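Local coordinates for extracellular solute-binding protein, family 1 (Bifidobacterium longum subsp. infantis, PDB 6FTH) that probably binds human milk oligosaccharides outside the cell and hands them to an ABC transporter for uptake, at residues A[367-377]-A[386-396]; A[139-147]-A[407-417]. All coordinates share one frame; numbering follows the deposited sequence.

Following the chain from its N terminus, 139-147 comes first and waits some 260 residues for its partner, 407-417, so contact 2 closes a very long loop. Contact 1 lies wholly within that loop: 367-377 meets 386-396 across eight intervening residues, most of them in the hairpin of strands 378-382 and 385-388. The two loops therefore nest and do not cross. Contact 1 joins helix 363-371 to that hairpin and helix 390-398, whereas contact 2 sets strand 140-143 against the loop leading to strand 418-420. Their centres are about 16 Å apart, yet they touch: Q369 NE2 lies 2.9 Å from S410 O, a probable hydrogen bond, and F370 packs on R144.

Contact 1 (A[367-377]-A[386-396]); sequences VQQFLGSFGNL and YTVDEDKYTKA
K392 and L377 meet where helix 390-398 folds back on the end of 367-377. With CG anti to the backbone N (chi1 -167°) and the chain extended beyond it, CB and CG of the lysine pass along the leucine methyl; K392 CG to L377 CD2 is tight at 3.5 Å. CD and CE run past the backbone N376 O, and K392 CE lies 3.5 Å from the side-chain N376 OD1. At the tip K392 NZ donates to N376 O over 2.8 Å, from 39° above the carbonyl plane. L377 turns its other methyl to the tyrosine, CD1 lying 3.9 Å from Y393 CD2. Beyond the hairpin's strands D389 N donates to L377 O (2.8 Å, 168° at the hydrogen), and D389 OD1 caps the helix, accepting from K392 N above the carboxylate plane. V367 CG1 sits over one face of Y386, 4.0 Å from its ring centroid, while F374 meets that ring rim to rim; Y386 OH is hydrogen-bonded to E363 OE2, and L371 CD1 lies 3.9 Å from V388 CG2. Water 1 links F370 O to Y393 OH. Apolar packing, and carbonyls satisfied by lysine, amide and water, fix the start of helix 390-398 against the loop following helix 363-371.

Contact 2 (A[139-147]-A[407-417]); sequences ALPSSRGKS and DRFSGWIPDGV
S143 and W412 form a single parallel bridge, their CA atoms 4.5 Å apart. Two bonds define it: S143 N donates to G411 O (3.1 Å, in the carbonyl plane), and I413 N donates to S143 O at 2.9 Å. The flanking residues S142 and R144 make backbone bonds with E337 and E335, so the strand is paired along two edges. S143 O also receives the edge of the F409 ring, F409 CZ lying 3.2 Å away near the ring plane. G145 CA lies 3.7 Å from I413 O, with I413 CB just beyond, a close approach that suits a glycine. K146 extends over the turn: bent at chi4 (-70°), it brings NZ to D415 O at 2.9 Å, tilted 22° from the carbonyl plane. Water 2 accepts from this amine and water 3 from K146 N, the latter water 2.6 Å from D415 OD1, which K123 also salt-bridges. R144 NH1 stands 4.5 Å from D407 OD2, charges without a directed N-H; R144 NE donates to A334 O, and R408 and R37 bridge D407. Backbone bonds thus fix the register; at the solvent-facing end K146 holds D415 O, and waters 2 and 3 bridge it to carbonyls around the turn P414-V417.

Contact 1 (A[367-377]-A[386-396])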
loop_
_atom_site.group_PDB
_atom_site.type_symbol
_atom_site.label_atom_id
_atom_site.label_comp_id
_atom_site.label_asym_id
_atom_site.label_seq_id
_atom_site.Cartn_x
_atom_site.Cartn_y
_atom_site.Cartn_z
ATOM N N VAL A 367 -5.762 -11.474 -16.605
ATOM C CA VAL A 367 -4.374 -11.897 -16.725
ATOM C C VAL A 367 -3.633 -11.039 -17.741
ATOM O O VAL A 367 -2.496 -10.624 -17.493
ATOM C CB VAL A 367 -4.271 -13.404 -17.036
ATOM C CG1 VAL A 367 -2.835 -13.771 -17.337
ATOM C CG2 VAL A 367 -4.803 -14.221 -15.860
ATOM N N GLN A 368 -4.274 -10.737 -18.879
ATOM C CA GLN A 368 -3.595 -9.950 -19.909
ATOM C C GLN A 368 -3.407 -8.490 -19.486
ATOM O O GLN A 368 -2.383 -7.881 -19.804
ATOM C CB GLN A 368 -4.319 -10.067 -21.249
ATOM C CG GLN A 368 -4.176 -11.444 -21.880
ATOM C CD GLN A 368 -4.765 -11.475 -23.273
ATOM O OE1 GLN A 368 -4.033 -11.334 -24.263
ATOM N NE2 GLN A 368 -6.085 -11.617 -23.363
ATOM N N GLN A 369 -4.349 -7.908 -18.746
ATOM C CA GLN A 369 -4.069 -6.570 -18.222
ATOM C C GLN A 369 -2.873 -6.593 -17.292
ATOM O O GLN A 369 -2.043 -5.682 -17.289
ATOM C CB GLN A 369 -5.251 -6.021 -17.442
ATOM C CG GLN A 369 -6.480 -5.676 -18.190
ATOM C CD GLN A 369 -7.547 -5.275 -17.215
ATOM O OE1 GLN A 369 -7.487 -4.183 -16.637
ATOM N NE2 GLN A 369 -8.469 -6.187 -16.926
ATOM N N PHE A 370 -2.812 -7.591 -16.425
ATOM C CA PHE A 370 -1.824 -7.598 -15.358
ATOM C C PHE A 370 -0.433 -7.910 -15.908
ATOM O O PHE A 370 0.551 -7.303 -15.485
ATOM C CB PHE A 370 -2.275 -8.605 -14.281
ATOM C CG PHE A 370 -1.395 -8.660 -13.059
ATOM C CD1 PHE A 370 -1.177 -7.538 -12.270
ATOM C CD2 PHE A 370 -0.826 -9.859 -12.666
ATOM C CE1 PHE A 370 -0.356 -7.602 -11.150
ATOM C CE2 PHE A 370 -0.016 -9.936 -11.538
ATOM C CZ PHE A 370 0.218 -8.810 -10.788
ATOM N N LEU A 371 -0.349 -8.852 -16.859
ATOM C CA LEU A 371 0.917 -9.368 -17.378
ATOM C C LEU A 371 1.163 -9.048 -18.847
ATOM O O LEU A 371 2.208 -9.444 -19.380
ATOM C CB LEU A 371 0.956 -10.896 -17.199
ATOM C CG LEU A 371 0.783 -11.374 -15.752
ATOM C CD1 LEU A 371 0.703 -12.899 -15.675
ATOM C CD2 LEU A 371 1.893 -10.850 -14.877
ATOM N N GLY A 372 0.237 -8.383 -19.513
ATOM C CA GLY A 372 0.341 -8.094 -20.933
ATOM C C GLY A 372 -0.306 -9.169 -21.796
ATOM O O GLY A 372 -0.714 -10.235 -21.335
ATOM N N SER A 373 -0.380 -8.874 -23.091
ATOM C CA SER A 373 -1.084 -9.742 -24.027
ATOM C C SER A 373 -0.450 -11.129 -24.094
ATOM O O SER A 373 0.771 -11.284 -24.013
ATOM C CB SER A 373 -1.029 -9.112 -25.417
ATOM O OG SER A 373 -1.575 -7.799 -25.415
ATOM N N PHE A 374 -1.304 -12.146 -24.248
ATOM C CA PHE A 374 -0.831 -13.504 -24.499
ATOM C C PHE A 374 0.067 -13.523 -25.733
ATOM O O PHE A 374 -0.227 -12.885 -26.750
ATOM C CB PHE A 374 -2.029 -14.431 -24.720
ATOM C CG PHE A 374 -2.875 -14.654 -23.486
ATOM C CD1 PHE A 374 -2.296 -14.853 -22.248
ATOM C CD2 PHE A 374 -4.251 -14.653 -23.585
ATOM C CE1 PHE A 374 -3.084 -15.063 -21.133
ATOM C CE2 PHE A 374 -5.045 -14.855 -22.491
ATOM C CZ PHE A 374 -4.470 -15.058 -21.258
ATOM N N GLY A 375 1.179 -14.242 -25.628
ATOM C CA GLY A 375 2.147 -14.320 -26.705
ATOM C C GLY A 375 3.156 -13.204 -26.745
ATOM O O GLY A 375 4.114 -13.282 -27.526
ATOM N N ASN A 376 2.978 -12.155 -25.949
ATOM C CA ASN A 376 3.972 -11.100 -25.865
ATOM C C ASN A 376 4.899 -11.424 -24.701
ATOM O O ASN A 376 5.983 -11.975 -24.909
ATOM C CB ASN A 376 3.270 -9.738 -25.750
ATOM C CG ASN A 376 4.231 -8.576 -25.759
ATOM O OD1 ASN A 376 5.407 -8.718 -25.408
ATOM N ND2 ASN A 376 3.728 -7.400 -26.128
ATOM N N LEU A 377 4.456 -11.160 -23.463
ATOM C CA LEU A 377 5.235 -11.487 -22.277
ATOM C C LEU A 377 4.758 -12.738 -21.567
ATOM O O LEU A 377 5.481 -13.248 -20.712
ATOM C CB LEU A 377 5.160 -10.359 -21.235
ATOM C CG LEU A 377 5.526 -8.961 -21.691
ATOM C CD1 LEU A 377 5.450 -8.015 -20.490
ATOM C CD2 LEU A 377 6.922 -8.973 -22.284
ATOM N N TYR A 386 -0.009 -19.830 -16.183
ATOM C CA TYR A 386 0.553 -18.831 -17.081
ATOM C C TYR A 386 2.028 -18.688 -16.764
ATOM O O TYR A 386 2.420 -18.758 -15.599
ATOM C CB TYR A 386 -0.158 -17.484 -16.918
ATOM C CG TYR A 386 -1.622 -17.604 -17.214
ATOM C CD1 TYR A 386 -2.107 -17.479 -18.510
ATOM C CD2 TYR A 386 -2.516 -17.933 -16.205
ATOM C CE1 TYR A 386 -3.438 -17.630 -18.786
ATOM C CE2 TYR A 386 -3.869 -18.076 -16.465
ATOM C CZ TYR A 386 -4.326 -17.931 -17.770
ATOM O OH TYR A 386 -5.655 -18.077 -18.086
ATOM N N THR A 387 2.843 -18.467 -17.797
ATOM C CA THR A 387 4.283 -18.281 -17.640
ATOM C C THR A 387 4.718 -16.958 -18.249
ATOM O O THR A 387 4.434 -16.673 -19.416
ATOM C CB THR A 387 5.064 -19.425 -18.286
ATOM O OG1 THR A 387 4.665 -20.664 -17.682
ATOM C CG2 THR A 387 6.558 -19.215 -18.104
ATOM N N VAL A 388 5.407 -16.167 -17.448
ATOM C CA VAL A 388 5.953 -14.884 -17.865
ATOM C C VAL A 388 7.391 -15.073 -18.346
ATOM O O VAL A 388 8.200 -15.756 -17.702
ATOM C CB VAL A 388 5.906 -13.881 -16.702
ATOM C CG1 VAL A 388 6.530 -12.523 -17.114
ATOM C CG2 VAL A 388 4.486 -13.685 -16.219
ATOM N N ASP A 389 7.714 -14.445 -19.473
ATOM C CA ASP A 389 9.101 -14.323 -19.917
ATOM C C ASP A 389 9.710 -13.198 -19.091
ATOM O O ASP A 389 9.482 -12.016 -19.362
ATOM C CB ASP A 389 9.124 -14.004 -21.407
ATOM C CG ASP A 389 10.523 -13.981 -21.987
ATOM O OD1 ASP A 389 11.472 -13.637 -21.261
ATOM O OD2 ASP A 389 10.660 -14.293 -23.195
ATOM N N GLU A 390 10.450 -13.565 -18.049
ATOM C CA GLU A 390 10.883 -12.601 -17.042
ATOM C C GLU A 390 11.800 -11.537 -17.621
ATOM O O GLU A 390 11.648 -10.346 -17.311
ATOM C CB GLU A 390 11.571 -13.334 -15.894
ATOM C CG GLU A 390 10.631 -14.252 -15.127
ATOM C CD GLU A 390 11.340 -15.172 -14.183
ATOM O OE1 GLU A 390 12.420 -14.802 -13.677
ATOM O OE2 GLU A 390 10.792 -16.274 -13.949
ATOM N N ASP A 391 12.770 -11.936 -18.453
ATOM C CA ASP A 391 13.692 -10.950 -19.003
ATOM C C ASP A 391 12.985 -10.010 -19.961
ATOM O O ASP A 391 13.300 -8.815 -20.021
ATOM C CB ASP A 391 14.848 -11.650 -19.711
ATOM C CG ASP A 391 15.759 -12.371 -18.755
ATOM O OD1 ASP A 391 15.718 -12.063 -17.535
ATOM O OD2 ASP A 391 16.529 -13.240 -19.220
ATOM N N LYS A 392 12.036 -10.532 -20.727
ATOM C CA LYS A 392 11.296 -9.700 -21.667
ATOM C C LYS A 392 10.396 -8.713 -20.930
ATOM O O LYS A 392 10.242 -7.559 -21.347
ATOM C CB LYS A 392 10.465 -10.587 -22.584
ATOM C CG LYS A 392 9.906 -9.855 -23.801
ATOM C CD LYS A 392 9.271 -10.829 -24.788
ATOM C CE LYS A 392 8.590 -10.119 -25.953
ATOM N NZ LYS A 392 7.841 -11.093 -26.832
ATOM N N TYR A 393 9.800 -9.160 -19.827
ATOM C CA TYR A 393 8.979 -8.289 -18.990
ATOM C C TYR A 393 9.792 -7.111 -18.468
ATOM O O TYR A 393 9.372 -5.955 -18.573
ATOM C CB TYR A 393 8.421 -9.143 -17.845
ATOM C CG TYR A 393 7.527 -8.466 -16.840
ATOM C CD1 TYR A 393 8.026 -7.521 -15.961
ATOM C CD2 TYR A 393 6.184 -8.826 -16.743
ATOM C CE1 TYR A 393 7.207 -6.918 -15.035
ATOM C CE2 TYR A 393 5.355 -8.235 -15.807
ATOM C CZ TYR A 393 5.878 -7.287 -14.961
ATOM O OH TYR A 393 5.080 -6.663 -14.025
ATOM N N THR A 394 10.956 -7.382 -17.877
ATOM C CA THR A 394 11.768 -6.290 -17.337
ATOM C C THR A 394 12.225 -5.341 -18.432
ATOM O O THR A 394 12.260 -4.120 -18.230
ATOM C CB THR A 394 12.951 -6.839 -16.556
ATOM O OG1 THR A 394 13.721 -7.691 -17.392
ATOM C CG2 THR A 394 12.481 -7.649 -15.382
ATOM N N LYS A 395 12.556 -5.874 -19.608
ATOM C CA LYS A 395 12.923 -4.990 -20.706
ATOM C C LYS A 395 11.752 -4.107 -21.119
ATOM O O LYS A 395 11.936 -2.915 -21.382
ATOM C CB LYS A 395 13.459 -5.794 -21.887
ATOM C CG LYS A 395 13.910 -4.905 -23.039
ATOM C CD LYS A 395 14.650 -5.652 -24.101
ATOM C CE LYS A 395 15.263 -4.664 -25.103
ATOM N NZ LYS A 395 14.224 -3.871 -25.811
ATOM N N ALA A 396 10.537 -4.659 -21.180
ATOM C CA ALA A 396 9.387 -3.837 -21.558
ATOM C C ALA A 396 9.177 -2.701 -20.560
ATOM O O ALA A 396 8.886 -1.557 -20.948
ATOM C CB ALA A 396 8.138 -4.710 -21.648
HETATM O O HOH W 1 2.574 -7.056 -13.455
#

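Contact 2 (A[139-147]-A[407-417])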
loop_
_atom_site.group_PDB
_atom_site.type_symbol
_atom_site.label_atom_id
_atom_site.label_comp_id
_atom_site.label_asym_id
_atom_site.label_seq_id
_atom_site.Cartn_x
_atom_site.Cartn_y
_atom_site.Cartn_z
ATOM N N ALA A 139 -17.812 1.855 -7.201
ATOM C CA ALA A 139 -16.508 1.526 -7.747
ATOM C C ALA A 139 -16.308 0.032 -7.599
ATOM O O ALA A 139 -16.788 -0.570 -6.632
ATOM C CB ALA A 139 -15.391 2.242 -6.988
ATOM N N LEU A 140 -15.643 -0.566 -8.579
ATOM C CA LEU A 140 -15.215 -1.944 -8.407
ATOM C C LEU A 140 -13.774 -1.989 -7.926
ATOM O O LEU A 140 -12.952 -1.160 -8.336
ATOM C CB LEU A 140 -15.277 -2.732 -9.721
ATOM C CG LEU A 140 -16.631 -2.794 -10.432
ATOM C CD1 LEU A 140 -16.563 -3.664 -11.676
ATOM C CD2 LEU A 140 -17.704 -3.342 -9.487
ATOM N N PRO A 141 -13.440 -2.939 -7.067
ATOM C CA PRO A 141 -12.043 -3.137 -6.685
ATOM C C PRO A 141 -11.317 -4.028 -7.687
ATOM O O PRO A 141 -11.915 -4.597 -8.600
ATOM C CB PRO A 141 -12.180 -3.863 -5.343
ATOM C CG PRO A 141 -13.405 -4.705 -5.532
ATOM C CD PRO A 141 -14.330 -3.923 -6.417
ATOM N N SER A 142 -10.005 -4.156 -7.483
ATOM C CA SER A 142 -9.199 -5.158 -8.177
ATOM C C SER A 142 -8.493 -6.042 -7.157
ATOM O O SER A 142 -8.354 -5.672 -5.985
ATOM C CB SER A 142 -8.116 -4.489 -9.038
ATOM O OG SER A 142 -7.289 -3.644 -8.227
ATOM N N SER A 143 -8.026 -7.210 -7.624
ATOM C CA SER A 143 -7.149 -8.083 -6.846
ATOM C C SER A 143 -6.026 -8.593 -7.728
ATOM O O SER A 143 -6.288 -9.240 -8.744
ATOM C CB SER A 143 -7.912 -9.287 -6.285
ATOM O OG SER A 143 -7.018 -10.338 -5.945
ATOM N N ARG A 144 -4.781 -8.341 -7.330
ATOM C CA ARG A 144 -3.632 -8.924 -8.011
ATOM C C ARG A 144 -3.248 -10.288 -7.463
ATOM O O ARG A 144 -2.206 -10.838 -7.846
ATOM C CB ARG A 144 -2.421 -7.973 -8.047
ATOM C CG ARG A 144 -1.995 -7.372 -6.729
ATOM C CD ARG A 144 -0.663 -6.611 -6.880
ATOM N NE ARG A 144 -0.426 -5.748 -5.738
ATOM C CZ ARG A 144 0.591 -4.905 -5.636
ATOM N NH1 ARG A 144 1.512 -4.856 -6.588
ATOM N NH2 ARG A 144 0.692 -4.112 -4.573
ATOM N N GLY A 145 -4.065 -10.852 -6.577
ATOM C CA GLY A 145 -3.970 -12.268 -6.288
ATOM C C GLY A 145 -3.248 -12.591 -5.000
ATOM O O GLY A 145 -2.660 -11.743 -4.330
ATOM N N LYS A 146 -3.255 -13.889 -4.711
ATOM C CA LYS A 146 -2.867 -14.370 -3.384
ATOM C C LYS A 146 -1.384 -14.183 -3.062
ATOM O O LYS A 146 -1.015 -14.216 -1.890
ATOM C CB LYS A 146 -3.289 -15.822 -3.222
ATOM C CG LYS A 146 -2.591 -16.800 -4.171
ATOM C CD LYS A 146 -3.125 -18.232 -4.020
ATOM C CE LYS A 146 -2.396 -19.243 -4.874
ATOM N NZ LYS A 146 -2.632 -19.125 -6.319
ATOM N N SER A 147 -0.505 -13.995 -4.044
ATOM C CA SER A 147 0.871 -13.690 -3.664
ATOM C C SER A 147 1.012 -12.344 -2.992
ATOM O O SER A 147 2.063 -12.075 -2.392
ATOM C CB SER A 147 1.813 -13.731 -4.869
ATOM O OG SER A 147 2.060 -15.078 -5.246
ATOM N N ASP A 407 -0.043 -3.553 -12.071
ATOM C CA ASP A 407 -0.739 -3.511 -10.796
ATOM C C ASP A 407 -1.844 -2.463 -10.757
ATOM O O ASP A 407 -2.670 -2.503 -9.845
ATOM C CB ASP A 407 0.265 -3.281 -9.667
ATOM C CG ASP A 407 1.000 -1.977 -9.811
ATOM O OD1 ASP A 407 1.727 -1.816 -10.810
ATOM O OD2 ASP A 407 0.776 -1.095 -8.968
ATOM N N ARG A 408 -1.900 -1.554 -11.724
ATOM C CA ARG A 408 -2.974 -0.579 -11.800
ATOM C C ARG A 408 -4.239 -1.118 -12.495
ATOM O O ARG A 408 -5.191 -0.370 -12.689
ATOM C CB ARG A 408 -2.479 0.673 -12.536
ATOM C CG ARG A 408 -1.889 1.753 -11.658
ATOM C CD ARG A 408 -0.656 1.322 -10.873
ATOM N NE ARG A 408 0.120 2.516 -10.493
ATOM C CZ ARG A 408 1.326 2.500 -9.926
ATOM N NH1 ARG A 408 1.918 1.360 -9.611
ATOM N NH2 ARG A 408 1.949 3.650 -9.676
ATOM N N PHE A 409 -4.274 -2.405 -12.844
ATOM C CA PHE A 409 -5.331 -2.974 -13.669
ATOM C C PHE A 409 -6.694 -3.023 -12.980
ATOM O O PHE A 409 -6.850 -2.828 -11.763
ATOM C CB PHE A 409 -4.956 -4.375 -14.174
ATOM C CG PHE A 409 -5.164 -5.519 -13.166
ATOM C CD1 PHE A 409 -4.831 -5.390 -11.822
ATOM C CD2 PHE A 409 -5.637 -6.730 -13.606
ATOM C CE1 PHE A 409 -5.010 -6.466 -10.939
ATOM C CE2 PHE A 409 -5.820 -7.795 -12.735
ATOM C CZ PHE A 409 -5.497 -7.665 -11.420
ATOM N N SER A 410 -7.695 -3.309 -13.808
ATOM C CA SER A 410 -9.106 -3.378 -13.426
ATOM C C SER A 410 -9.550 -4.821 -13.666
ATOM O O SER A 410 -10.103 -5.149 -14.722
ATOM C CB SER A 410 -9.933 -2.424 -14.251
ATOM O OG SER A 410 -9.436 -1.117 -14.093
ATOM N N GLY A 411 -9.345 -5.672 -12.672
ATOM C CA GLY A 411 -9.633 -7.086 -12.827
ATOM C C GLY A 411 -9.269 -7.823 -11.561
ATOM O O GLY A 411 -9.027 -7.209 -10.521
ATOM N N TRP A 412 -9.232 -9.160 -11.653
ATOM C CA TRP A 412 -8.885 -9.962 -10.496
ATOM C C TRP A 412 -8.177 -11.233 -10.924
ATOM O O TRP A 412 -8.508 -11.808 -11.969
ATOM C CB TRP A 412 -10.091 -10.291 -9.601
ATOM C CG TRP A 412 -11.095 -11.273 -10.156
ATOM C CD1 TRP A 412 -11.872 -11.123 -11.270
ATOM C CD2 TRP A 412 -11.462 -12.534 -9.573
ATOM N NE1 TRP A 412 -12.677 -12.235 -11.434
ATOM C CE2 TRP A 412 -12.444 -13.103 -10.399
ATOM C CE3 TRP A 412 -11.050 -13.230 -8.430
ATOM C CZ2 TRP A 412 -13.036 -14.323 -10.111
ATOM C CZ3 TRP A 412 -11.624 -14.452 -8.154
ATOM C CH2 TRP A 412 -12.610 -14.983 -8.994
ATOM N N ILE A 413 -7.208 -11.645 -10.116
ATOM C CA ILE A 413 -6.480 -12.904 -10.314
ATOM C C ILE A 413 -7.060 -13.917 -9.342
ATOM O O ILE A 413 -6.802 -13.817 -8.121
ATOM C CB ILE A 413 -4.965 -12.741 -10.115
ATOM C CG1 ILE A 413 -4.372 -11.612 -10.976
ATOM C CG2 ILE A 413 -4.260 -14.067 -10.408
ATOM C CD1 ILE A 413 -4.539 -11.760 -12.467
ATOM N N PRO A 414 -7.856 -14.894 -9.800
ATOM C CA PRO A 414 -8.434 -15.890 -8.882
ATOM C C PRO A 414 -7.356 -16.772 -8.267
ATOM O O PRO A 414 -6.306 -17.023 -8.863
ATOM C CB PRO A 414 -9.359 -16.716 -9.788
ATOM C CG PRO A 414 -9.633 -15.842 -10.993
ATOM C CD PRO A 414 -8.341 -15.083 -11.183
ATOM N N ASP A 415 -7.646 -17.290 -7.064
ATOM C CA ASP A 415 -6.688 -18.170 -6.388
ATOM C C ASP A 415 -6.402 -19.462 -7.174
ATOM O O ASP A 415 -5.318 -20.058 -7.015
ATOM C CB ASP A 415 -7.201 -18.533 -5.006
ATOM C CG ASP A 415 -7.092 -17.415 -3.999
ATOM O OD1 ASP A 415 -6.678 -16.266 -4.339
ATOM O OD2 ASP A 415 -7.448 -17.677 -2.819
ATOM N N GLY A 416 -7.341 -19.898 -8.025
ATOM C CA GLY A 416 -7.116 -21.077 -8.861
ATOM C C GLY A 416 -6.135 -20.875 -10.013
ATOM O O GLY A 416 -5.749 -21.862 -10.653
ATOM N N VAL A 417 -5.711 -19.645 -10.265
ATOM C CA VAL A 417 -4.732 -19.329 -11.298
ATOM C C VAL A 417 -3.344 -19.386 -10.691
ATOM O O VAL A 417 -3.121 -18.890 -9.580
ATOM C CB VAL A 417 -5.013 -17.921 -11.856
ATOM C CG1 VAL A 417 -3.806 -17.369 -12.670
ATOM C CG2 VAL A 417 -6.275 -17.954 -12.692
HETATM O O HOH W 2 -3.525 -16.816 -7.747
HETATM O O HOH W 3 -5.296 -15.231 -6.327
#